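Local coordinates for Xaa-Pro dipeptidase (Pyrococcus horikoshii, PDB 1WY2), which probably splits dipeptides with a C-terminal proline and a nonpolar N-terminal residue, as a dinuclear metallopeptidase of the M24B family, at residues K238-E246 with G318-I329; D118-K128 with V289-P297. All coordinates share one frame; numbering follows the deposited sequence.

Contact 1. Residues K238-E246 with G318-I329; sequences KEIYEIVLE and GIYIPKIGGVRI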
loop_
_atom_site.group_PDB
_atom_site.type_symbol
_atom_site.label_atom_id
_atom_site.label_comp_id
_atom_site.label_asym_id
_atom_site.label_seq_id
_atom_site.Cartn_x
_atom_site.Cartn_y
_atom_site.Cartn_z
ATOM N N LYS A 238 -13.390 -12.937 30.390
ATOM C CA LYS A 238 -12.248 -12.890 31.290
ATOM C C LYS A 238 -11.364 -14.117 31.103
ATOM O O LYS A 238 -10.139 -14.021 31.155
ATOM C CB LYS A 238 -12.727 -12.806 32.743
ATOM C CG LYS A 238 -11.606 -12.870 33.765
ATOM C CD LYS A 238 -12.096 -12.506 35.159
ATOM C CE LYS A 238 -12.468 -11.033 35.243
ATOM N NZ LYS A 238 -11.314 -10.154 34.878
ATOM N N GLU A 239 -11.991 -15.267 30.877
ATOM C CA GLU A 239 -11.252 -16.510 30.689
ATOM C C GLU A 239 -10.289 -16.458 29.507
ATOM O O GLU A 239 -9.086 -16.675 29.667
ATOM C CB GLU A 239 -12.217 -17.679 30.492
ATOM C CG GLU A 239 -11.520 -19.017 30.300
ATOM C CD GLU A 239 -12.496 -20.170 30.200
ATOM O OE1 GLU A 239 -13.314 -20.330 31.130
ATOM O OE2 GLU A 239 -12.443 -20.914 29.198
ATOM N N ILE A 240 -10.809 -16.174 28.318
ATOM C CA ILE A 240 -9.942 -16.121 27.145
ATOM C C ILE A 240 -8.901 -15.015 27.276
ATOM O O ILE A 240 -7.762 -15.177 26.849
ATOM C CB ILE A 240 -10.754 -15.944 25.841
ATOM C CG1 ILE A 240 -11.625 -14.692 25.916
ATOM C CG2 ILE A 240 -11.618 -17.179 25.608
ATOM C CD1 ILE A 240 -12.354 -14.384 24.618
ATOM N N TYR A 241 -9.286 -13.895 27.878
ATOM C CA TYR A 241 -8.356 -12.786 28.076
ATOM C C TYR A 241 -7.163 -13.215 28.938
ATOM O O TYR A 241 -6.010 -12.954 28.591
ATOM C CB TYR A 241 -9.079 -11.611 28.742
ATOM C CG TYR A 241 -8.169 -10.675 29.508
ATOM C CD1 TYR A 241 -7.299 -9.812 28.849
ATOM C CD2 TYR A 241 -8.172 -10.669 30.903
ATOM C CE1 TYR A 241 -6.449 -8.963 29.559
ATOM C CE2 TYR A 241 -7.331 -9.828 31.624
ATOM C CZ TYR A 241 -6.473 -8.979 30.947
ATOM O OH TYR A 241 -5.648 -8.148 31.668
ATOM N N GLU A 242 -7.443 -13.875 30.058
ATOM C CA GLU A 242 -6.383 -14.317 30.961
ATOM C C GLU A 242 -5.439 -15.298 30.277
ATOM O O GLU A 242 -4.235 -15.302 30.543
ATOM C CB GLU A 242 -6.986 -14.958 32.220
ATOM C CG GLU A 242 -7.884 -14.014 33.011
ATOM C CD GLU A 242 -8.458 -14.649 34.270
ATOM O OE1 GLU A 242 -8.891 -15.820 34.211
ATOM O OE2 GLU A 242 -8.487 -13.966 35.315
ATOM N N ILE A 243 -5.989 -16.131 29.400
ATOM C CA ILE A 243 -5.189 -17.112 28.670
ATOM C C ILE A 243 -4.251 -16.429 27.670
ATOM O O ILE A 243 -3.070 -16.764 27.584
ATOM C CB ILE A 243 -6.101 -18.115 27.933
ATOM C CG1 ILE A 243 -6.896 -18.931 28.959
ATOM C CG2 ILE A 243 -5.267 -19.033 27.039
ATOM C CD1 ILE A 243 -7.935 -19.852 28.347
ATOM N N VAL A 244 -4.775 -15.475 26.910
ATOM C CA VAL A 244 -3.945 -14.765 25.941
ATOM C C VAL A 244 -2.863 -13.966 26.673
ATOM O O VAL A 244 -1.712 -13.930 26.244
ATOM C CB VAL A 244 -4.791 -13.814 25.065
ATOM C CG1 VAL A 244 -3.881 -12.970 24.176
ATOM C CG2 VAL A 244 -5.747 -14.630 24.196
ATOM N N LEU A 245 -3.235 -13.335 27.785
ATOM C CA LEU A 245 -2.283 -12.552 28.570
ATOM C C LEU A 245 -1.153 -13.441 29.081
ATOM O O LEU A 245 0.019 -13.065 29.038
ATOM C CB LEU A 245 -2.990 -11.897 29.761
ATOM C CG LEU A 245 -2.111 -11.053 30.689
ATOM C CD1 LEU A 245 -1.571 -9.843 29.929
ATOM C CD2 LEU A 245 -2.923 -10.605 31.893
ATOM N N GLU A 246 -1.511 -14.622 29.570
ATOM C CA GLU A 246 -0.519 -15.556 30.091
ATOM C C GLU A 246 0.442 -15.996 28.989
ATOM O O GLU A 246 1.658 -16.026 29.183
ATOM C CB GLU A 246 -1.214 -16.784 30.674
ATOM C CG GLU A 246 -0.266 -17.791 31.304
ATOM C CD GLU A 246 -0.952 -19.103 31.627
ATOM O OE1 GLU A 246 -2.187 -19.096 31.825
ATOM O OE2 GLU A 246 -0.257 -20.140 31.695
ATOM N N GLY A 318 -3.428 -14.723 20.141
ATOM C CA GLY A 318 -4.818 -14.317 20.214
ATOM C C GLY A 318 -5.735 -15.520 20.165
ATOM O O GLY A 318 -5.319 -16.606 19.761
ATOM N N ILE A 319 -6.975 -15.325 20.603
ATOM C CA ILE A 319 -7.994 -16.372 20.581
ATOM C C ILE A 319 -9.240 -15.721 19.998
ATOM O O ILE A 319 -9.703 -14.693 20.494
ATOM C CB ILE A 319 -8.310 -16.896 21.994
ATOM C CG1 ILE A 319 -7.103 -17.663 22.542
ATOM C CG2 ILE A 319 -9.554 -17.779 21.958
ATOM C CD1 ILE A 319 -7.297 -18.161 23.961
ATOM N N TYR A 320 -9.777 -16.318 18.940
ATOM C CA TYR A 320 -10.949 -15.769 18.273
ATOM C C TYR A 320 -12.065 -16.794 18.188
ATOM O O TYR A 320 -11.904 -17.846 17.576
ATOM C CB TYR A 320 -10.552 -15.293 16.875
ATOM C CG TYR A 320 -9.247 -14.536 16.897
ATOM C CD1 TYR A 320 -8.030 -15.205 16.747
ATOM C CD2 TYR A 320 -9.220 -13.166 17.151
ATOM C CE1 TYR A 320 -6.818 -14.527 16.858
ATOM C CE2 TYR A 320 -8.011 -12.480 17.263
ATOM C CZ TYR A 320 -6.818 -13.168 17.116
ATOM O OH TYR A 320 -5.621 -12.498 17.232
ATOM N N ILE A 321 -13.188 -16.474 18.828
ATOM C CA ILE A 321 -14.362 -17.350 18.858
ATOM C C ILE A 321 -15.387 -16.803 17.863
ATOM O O ILE A 321 -15.989 -15.757 18.096
ATOM C CB ILE A 321 -14.993 -17.371 20.267
ATOM C CG1 ILE A 321 -13.911 -17.620 21.324
ATOM C CG2 ILE A 321 -16.065 -18.454 20.344
ATOM C CD1 ILE A 321 -13.128 -18.914 21.129
ATOM N N PRO A 322 -15.592 -17.508 16.740
ATOM C CA PRO A 322 -16.430 -17.080 15.628
ATOM C C PRO A 322 -17.782 -16.522 16.095
ATOM O O PRO A 322 -18.530 -17.151 16.833
ATOM C CB PRO A 322 -16.655 -18.289 14.727
ATOM C CG PRO A 322 -15.525 -19.276 14.987
ATOM C CD PRO A 322 -14.937 -18.762 16.387
ATOM N N LYS A 323 -18.061 -15.273 15.670
ATOM C CA LYS A 323 -19.391 -14.704 15.886
ATOM C C LYS A 323 -19.652 -14.313 17.342
ATOM O O LYS A 323 -20.742 -13.904 17.716
ATOM C CB LYS A 323 -20.431 -15.726 15.426
ATOM C CG LYS A 323 -20.819 -15.533 13.959
ATOM C CD LYS A 323 -22.234 -16.034 13.656
ATOM C CE LYS A 323 -23.207 -14.892 13.339
ATOM N NZ LYS A 323 -23.698 -15.020 11.967
ATOM N N ILE A 324 -18.621 -14.483 18.191
ATOM C CA ILE A 324 -18.804 -14.158 19.602
ATOM C C ILE A 324 -17.839 -13.067 20.073
ATOM O O ILE A 324 -18.234 -12.025 20.577
ATOM C CB ILE A 324 -18.587 -15.433 20.419
ATOM C CG1 ILE A 324 -19.689 -16.451 20.114
ATOM C CG2 ILE A 324 -18.650 -15.106 21.921
ATOM C CD1 ILE A 324 -19.411 -17.815 20.747
ATOM N N GLY A 325 -16.545 -13.297 19.877
ATOM C CA GLY A 325 -15.569 -12.304 20.288
ATOM C C GLY A 325 -14.158 -12.850 20.272
ATOM O O GLY A 325 -13.944 -14.049 20.077
ATOM N N GLY A 326 -13.188 -11.973 20.489
ATOM C CA GLY A 326 -11.806 -12.409 20.481
ATOM C C GLY A 326 -10.913 -11.501 21.298
ATOM O O GLY A 326 -11.308 -10.401 21.683
ATOM N N VAL A 327 -9.703 -11.975 21.568
ATOM C CA VAL A 327 -8.733 -11.212 22.344
ATOM C C VAL A 327 -7.343 -11.352 21.743
ATOM O O VAL A 327 -6.925 -12.451 21.398
ATOM C CB VAL A 327 -8.650 -11.718 23.806
ATOM C CG1 VAL A 327 -7.540 -10.979 24.552
ATOM C CG2 VAL A 327 -9.987 -11.515 24.512
ATOM N N ARG A 328 -6.642 -10.230 21.603
ATOM C CA ARG A 328 -5.270 -10.237 21.114
ATOM C C ARG A 328 -4.475 -9.197 21.893
ATOM O O ARG A 328 -4.958 -8.097 22.159
ATOM C CB ARG A 328 -5.174 -9.921 19.609
ATOM C CG ARG A 328 -3.709 -9.854 19.121
ATOM C CD ARG A 328 -3.550 -9.904 17.591
ATOM N NE ARG A 328 -4.104 -8.746 16.891
ATOM C CZ ARG A 328 -5.308 -8.710 16.324
ATOM N NH1 ARG A 328 -6.103 -9.768 16.373
ATOM N NH2 ARG A 328 -5.708 -7.620 15.677
ATOM N N ILE A 329 -3.264 -9.571 22.289
ATOM C CA ILE A 329 -2.373 -8.671 23.012
ATOM C C ILE A 329 -1.053 -8.753 22.262
ATOM O O ILE A 329 -0.468 -9.828 22.139
ATOM C CB ILE A 329 -2.203 -9.113 24.477
ATOM C CG1 ILE A 329 -3.566 -9.073 25.176
ATOM C CG2 ILE A 329 -1.212 -8.192 25.184
ATOM C CD1 ILE A 329 -3.561 -9.612 26.597
#

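Contact 2. Residues D118-K128 with V289-P297; sequences DDVIRDMRIIK and VGLEVHEWP. With CAC (cacodylate ion), chain C.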
loop_
_atom_site.group_PDB
_atom_site.type_symbol
_atom_site.label_atom_id
_atom_site.label_comp_id
_atom_site.label_asym_id
_atom_site.label_seq_id
_atom_site.Cartn_x
_atom_site.Cartn_y
_atom_site.Cartn_z
ATOM N N ASP A 118 17.412 -12.236 -2.038
ATOM C CA ASP A 118 16.625 -12.110 -0.814
ATOM C C ASP A 118 17.453 -12.383 0.453
ATOM O O ASP A 118 17.348 -11.661 1.444
ATOM C CB ASP A 118 15.445 -13.093 -0.889
ATOM C CG ASP A 118 14.426 -12.890 0.217
ATOM O OD1 ASP A 118 13.711 -11.869 0.194
ATOM O OD2 ASP A 118 14.333 -13.759 1.109
ATOM N N ASP A 119 18.276 -13.425 0.415
ATOM C CA ASP A 119 19.098 -13.800 1.567
ATOM C C ASP A 119 20.003 -12.693 2.107
ATOM O O ASP A 119 20.122 -12.522 3.327
ATOM C CB ASP A 119 19.963 -15.018 1.228
ATOM C CG ASP A 119 19.184 -16.324 1.259
ATOM O OD1 ASP A 119 17.953 -16.294 1.472
ATOM O OD2 ASP A 119 19.812 -17.387 1.067
ATOM N N VAL A 120 20.659 -11.953 1.216
ATOM C CA VAL A 120 21.552 -10.895 1.674
ATOM C C VAL A 120 20.771 -9.674 2.145
ATOM O O VAL A 120 21.174 -9.005 3.097
ATOM C CB VAL A 120 22.596 -10.505 0.585
ATOM C CG1 VAL A 120 21.917 -9.878 -0.621
ATOM C CG2 VAL A 120 23.641 -9.571 1.185
ATOM N N ILE A 121 19.646 -9.389 1.496
ATOM C CA ILE A 121 18.823 -8.258 1.907
ATOM C C ILE A 121 18.299 -8.570 3.306
ATOM O O ILE A 121 18.323 -7.723 4.199
ATOM C CB ILE A 121 17.631 -8.045 0.946
ATOM C CG1 ILE A 121 18.151 -7.690 -0.452
ATOM C CG2 ILE A 121 16.726 -6.937 1.476
ATOM C CD1 ILE A 121 19.051 -6.470 -0.489
ATOM N N ARG A 122 17.837 -9.802 3.491
ATOM C CA ARG A 122 17.324 -10.247 4.784
ATOM C C ARG A 122 18.401 -10.184 5.865
ATOM O O ARG A 122 18.185 -9.638 6.942
ATOM C CB ARG A 122 16.812 -11.686 4.685
ATOM C CG ARG A 122 16.439 -12.315 6.024
ATOM C CD ARG A 122 16.408 -13.830 5.901
ATOM N NE ARG A 122 17.728 -14.349 5.551
ATOM C CZ ARG A 122 17.976 -15.613 5.220
ATOM N NH1 ARG A 122 16.988 -16.498 5.188
ATOM N NH2 ARG A 122 19.213 -15.992 4.927
ATOM N N ASP A 123 19.564 -10.756 5.575
ATOM C CA ASP A 123 20.645 -10.771 6.548
ATOM C C ASP A 123 21.003 -9.378 7.059
ATOM O O ASP A 123 21.393 -9.224 8.214
ATOM C CB ASP A 123 21.879 -11.469 5.961
ATOM C CG ASP A 123 21.709 -12.983 5.875
ATOM O OD1 ASP A 123 20.649 -13.497 6.297
ATOM O OD2 ASP A 123 22.635 -13.663 5.385
ATOM N N MET A 124 20.868 -8.369 6.205
ATOM C CA MET A 124 21.161 -7.001 6.615
ATOM C C MET A 124 20.013 -6.376 7.404
ATOM O O MET A 124 20.204 -5.917 8.530
ATOM C CB MET A 124 21.456 -6.118 5.399
ATOM C CG MET A 124 22.750 -6.449 4.673
ATOM S SD MET A 124 23.156 -5.181 3.450
ATOM C CE MET A 124 21.920 -5.531 2.192
ATOM N N ARG A 125 18.817 -6.377 6.824
ATOM C CA ARG A 125 17.663 -5.755 7.468
ATOM C C ARG A 125 17.140 -6.414 8.743
ATOM O O ARG A 125 16.557 -5.739 9.588
ATOM C CB ARG A 125 16.517 -5.612 6.458
ATOM C CG ARG A 125 16.726 -4.477 5.448
ATOM C CD ARG A 125 15.611 -4.430 4.408
ATOM N NE ARG A 125 14.296 -4.274 5.022
ATOM C CZ ARG A 125 13.147 -4.508 4.396
ATOM N NH1 ARG A 125 13.144 -4.906 3.130
ATOM N NH2 ARG A 125 11.998 -4.365 5.044
ATOM N N ILE A 126 17.362 -7.716 8.885
ATOM C CA ILE A 126 16.880 -8.455 10.051
ATOM C C ILE A 126 17.547 -8.053 11.372
ATOM O O ILE A 126 16.995 -8.284 12.447
ATOM C CB ILE A 126 17.030 -9.980 9.827
ATOM C CG1 ILE A 126 16.088 -10.740 10.770
ATOM C CG2 ILE A 126 18.480 -10.399 10.029
ATOM C CD1 ILE A 126 15.939 -12.218 10.435
ATOM N N ILE A 127 18.733 -7.458 11.286
ATOM C CA ILE A 127 19.450 -6.995 12.471
ATOM C C ILE A 127 19.430 -5.470 12.444
ATOM O O ILE A 127 20.005 -4.853 11.549
ATOM C CB ILE A 127 20.918 -7.474 12.475
ATOM C CG1 ILE A 127 20.971 -9.001 12.370
ATOM C CG2 ILE A 127 21.621 -6.980 13.744
ATOM C CD1 ILE A 127 20.217 -9.741 13.464
ATOM N N LYS A 128 18.758 -4.863 13.419
ATOM C CA LYS A 128 18.661 -3.409 13.480
ATOM C C LYS A 128 19.852 -2.768 14.187
ATOM O O LYS A 128 20.372 -3.303 15.169
ATOM C CB LYS A 128 17.366 -2.983 14.192
ATOM C CG LYS A 128 16.119 -2.936 13.305
ATOM C CD LYS A 128 15.753 -4.304 12.749
ATOM C CE LYS A 128 14.494 -4.229 11.888
ATOM N NZ LYS A 128 14.224 -5.521 11.169
ATOM N N VAL A 289 9.586 -6.477 12.367
ATOM C CA VAL A 289 9.143 -5.114 12.093
ATOM C C VAL A 289 10.362 -4.249 11.773
ATOM O O VAL A 289 11.409 -4.390 12.402
ATOM C CB VAL A 289 8.423 -4.501 13.318
ATOM C CG1 VAL A 289 8.056 -3.052 13.036
ATOM C CG2 VAL A 289 7.169 -5.302 13.650
ATOM N N GLY A 290 10.222 -3.360 10.797
ATOM C CA GLY A 290 11.321 -2.481 10.425
ATOM C C GLY A 290 10.847 -1.479 9.394
ATOM O O GLY A 290 9.911 -0.725 9.649
ATOM N N LEU A 291 11.493 -1.456 8.232
ATOM C CA LEU A 291 11.084 -0.552 7.164
ATOM C C LEU A 291 9.687 -0.947 6.679
ATOM O O LEU A 291 8.990 -0.153 6.049
ATOM C CB LEU A 291 12.084 -0.600 6.008
ATOM C CG LEU A 291 13.424 0.074 6.300
ATOM C CD1 LEU A 291 14.386 -0.217 5.158
ATOM C CD2 LEU A 291 13.225 1.579 6.476
ATOM N N GLU A 292 9.298 -2.187 6.965
ATOM C CA GLU A 292 7.970 -2.693 6.617
ATOM C C GLU A 292 7.340 -3.224 7.903
ATOM O O GLU A 292 8.050 -3.677 8.798
ATOM C CB GLU A 292 8.072 -3.806 5.571
ATOM C CG GLU A 292 8.475 -3.290 4.196
ATOM C CD GLU A 292 8.799 -4.398 3.219
ATOM O OE1 GLU A 292 9.834 -5.061 3.409
ATOM O OE2 GLU A 292 8.023 -4.607 2.263
ATOM N N VAL A 293 6.017 -3.164 8.012
ATOM C CA VAL A 293 5.376 -3.643 9.229
ATOM C C VAL A 293 5.468 -5.165 9.342
ATOM O O VAL A 293 5.490 -5.707 10.444
ATOM C CB VAL A 293 3.901 -3.175 9.318
ATOM C CG1 VAL A 293 3.035 -3.979 8.387
ATOM C CG2 VAL A 293 3.413 -3.283 10.760
ATOM N N HIS A 294 5.529 -5.847 8.198
ATOM C CA HIS A 294 5.673 -7.300 8.161
ATOM C C HIS A 294 6.976 -7.658 7.452
ATOM O O HIS A 294 7.081 -7.510 6.232
ATOM C CB HIS A 294 4.527 -7.965 7.390
ATOM C CG HIS A 294 3.202 -7.888 8.076
ATOM N ND1 HIS A 294 2.152 -7.145 7.581
ATOM C CD2 HIS A 294 2.750 -8.471 9.210
ATOM C CE1 HIS A 294 1.109 -7.276 8.381
ATOM N NE2 HIS A 294 1.447 -8.074 9.378
ATOM N N GLU A 295 7.971 -8.110 8.208
ATOM C CA GLU A 295 9.244 -8.509 7.619
ATOM C C GLU A 295 9.883 -9.659 8.395
ATOM O O GLU A 295 9.245 -10.252 9.261
ATOM C CB GLU A 295 10.207 -7.313 7.492
ATOM C CG GLU A 295 10.509 -6.524 8.759
ATOM C CD GLU A 295 11.439 -5.341 8.480
ATOM O OE1 GLU A 295 12.586 -5.341 8.976
ATOM O OE2 GLU A 295 11.026 -4.415 7.753
ATOM N N TRP A 296 11.127 -9.987 8.070
ATOM C CA TRP A 296 11.818 -11.097 8.724
ATOM C C TRP A 296 12.102 -10.856 10.205
ATOM O O TRP A 296 12.440 -9.749 10.610
ATOM C CB TRP A 296 13.147 -11.374 8.018
ATOM C CG TRP A 296 13.068 -11.452 6.523
ATOM C CD1 TRP A 296 12.724 -12.539 5.768
ATOM C CD2 TRP A 296 13.396 -10.407 5.599
ATOM N NE1 TRP A 296 12.827 -12.234 4.429
ATOM C CE2 TRP A 296 13.240 -10.933 4.299
ATOM C CE3 TRP A 296 13.813 -9.076 5.746
ATOM C CZ2 TRP A 296 13.485 -10.175 3.148
ATOM C CZ3 TRP A 296 14.056 -8.320 4.600
ATOM C CH2 TRP A 296 13.892 -8.876 3.318
ATOM N N PRO A 297 11.965 -11.898 11.037
ATOM C CA PRO A 297 11.557 -13.240 10.623
ATOM C C PRO A 297 10.087 -13.452 10.944
ATOM O O PRO A 297 9.479 -12.665 11.672
ATOM C CB PRO A 297 12.438 -14.134 11.480
ATOM C CG PRO A 297 12.421 -13.398 12.792
ATOM C CD PRO A 297 12.607 -11.940 12.365
HETATM AS AS CAC C . -0.781 -6.730 12.108
HETATM O O1 CAC C . -0.334 -6.856 13.694
HETATM O O2 CAC C . -0.407 -8.160 11.409
HETATM C C1 CAC C . -2.629 -6.493 11.938
HETATM C C2 CAC C . 0.227 -5.433 11.207
HETATM O O HOH W 1 12.541 -14.616 2.880
HETATM O O HOH W 2 13.853 -3.214 7.729
HETATM O O HOH W 3 14.282 -8.013 12.801
#

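Contact 1. Residues K238-E246 with G318-I329
Behind the sheet face on which Val-244 meets Val-327, the hydroxyl OH of Tyr-320 is gripped by two side chains: Arg-328 NH1 donates to it over 2.9 Å, and His-283 NE2 makes a second bond. The oxygen lies almost in the guanidinium plane, which limits how Arg-328 can turn. The near face of the same hairpin is wholly apolar, and no hydrogen bond crosses to the helix. Ile-319, Val-327 and Ile-329 turn toward it, and Val-244 sits among all three. Its CB rests 4.0 Å from Val-327 CG1. Its CG2 packs 3.7 Å from Ile-319 CG1 and also covers the carbonyl O of Val-327, which is already bonded to Ile-319 N. Val-244 CG1, anti to the backbone N of Val-244 (chi1 173°), is thereby turned to Ile-329 CG1, 4.0 Å away. One turn back, Ile-240 holds CG1 between its own N and carbonyl carbon (chi1 57°), and from there CD1 reaches Val-327 CG2 at 3.7 Å. Ile-319 extends past Val-244 to set CD1 3.8 Å from Ile-243 CG2, the two side chains crossing at about a right angle. At the other end Ile-329 CD1 lies 3.9 Å from Leu-245 CD1 and meets the Tyr-241 ring obliquely, while Val-327 CG1 lies near the edge of that ring and close to its plane. The helix runs 23° from strand 325-328. Arg-328, on the far face, forms a salt bridge with the metal ligand Asp-212. A helix packed on the outer face of a sheet whose inner face carries the metal site is characteristic of the pita-bread fold of M24 peptidases.

Contact 2. Residues D118-K128 with V289-P297
The indole of Trp-296 is laid against the helix 118-125 with one face on Arg-122: CB stands over the middle of the ring system, and CG lies 3.5 Å from the centroid of the five-membered ring, a CH-pi contact. At the indole edge Asp-118 OD1 approaches CZ2, and a water in the ring plane links NE1 to Asp-118 OD2. The guanidinium of Arg-125 takes Trp-296 CZ3 over one face, the two planes being steeply inclined at 71°, and receives Glu-292 OE1 and Glu-295 OE2 near its rim. This is an interdomain contact, a salt-bridge network joining the creatinase-type N-terminal domain to a loop of the metallopeptidase domain. Arg-125 NH2 reaches the anti lone pair of Glu-292 OE1 at 2.8 Å, in the guanidinium plane and nearly straight (165°). The same nitrogen meets Glu-295 OE2 at 2.9 Å from above the carboxylate plane, while Glu-292 N binds that oxygen from the opposite face. Lys-128, bent at its second torsion (chi2 63°), brings NZ to Glu-295 OE1 at 2.7 Å and to Arg-125 O at 2.8 Å, so the carboxylate is held through both oxygens. At the root of the indole side chain, Ile-126 CD1 packs on Trp-296 CB at 3.8 Å and on the ring of Pro-297, which follows a cis peptide. An alanine in place of Trp-296 would probably open a gap beside Arg-122, take the ring edge away from one face of the Arg-125 guanidinium and leave the water on Asp-118 without its indole partner. Glu-292 OE2 continues the network to Lys-27. On the loop's far side, His-294 NE2 donates in its ring plane to O2 of a bound cacodylate, 2.8 Å away.

Contact 1 packs a helix on a sheet within the metallopeptidase domain, whereas contact 2 joins that domain to the N-terminal one. Their centres lie 30 Å apart, with nearest atoms about 9 Å apart, and their segments alternate along the chain. Strand 312-321 runs between them: its first residues pack on Lys-128, Val-289 and Pro-297 of contact 2, and its last belong to contact 1. Both approach the dinuclear metal site. The side chain of Arg-328 is about 5 Å from a zinc ion, and that of Val-289 about 6 Å from one. The cacodylate bonded to His-294 lies about 5 Å from the Arg-328 side chain, consistent with a pocket that both contacts border.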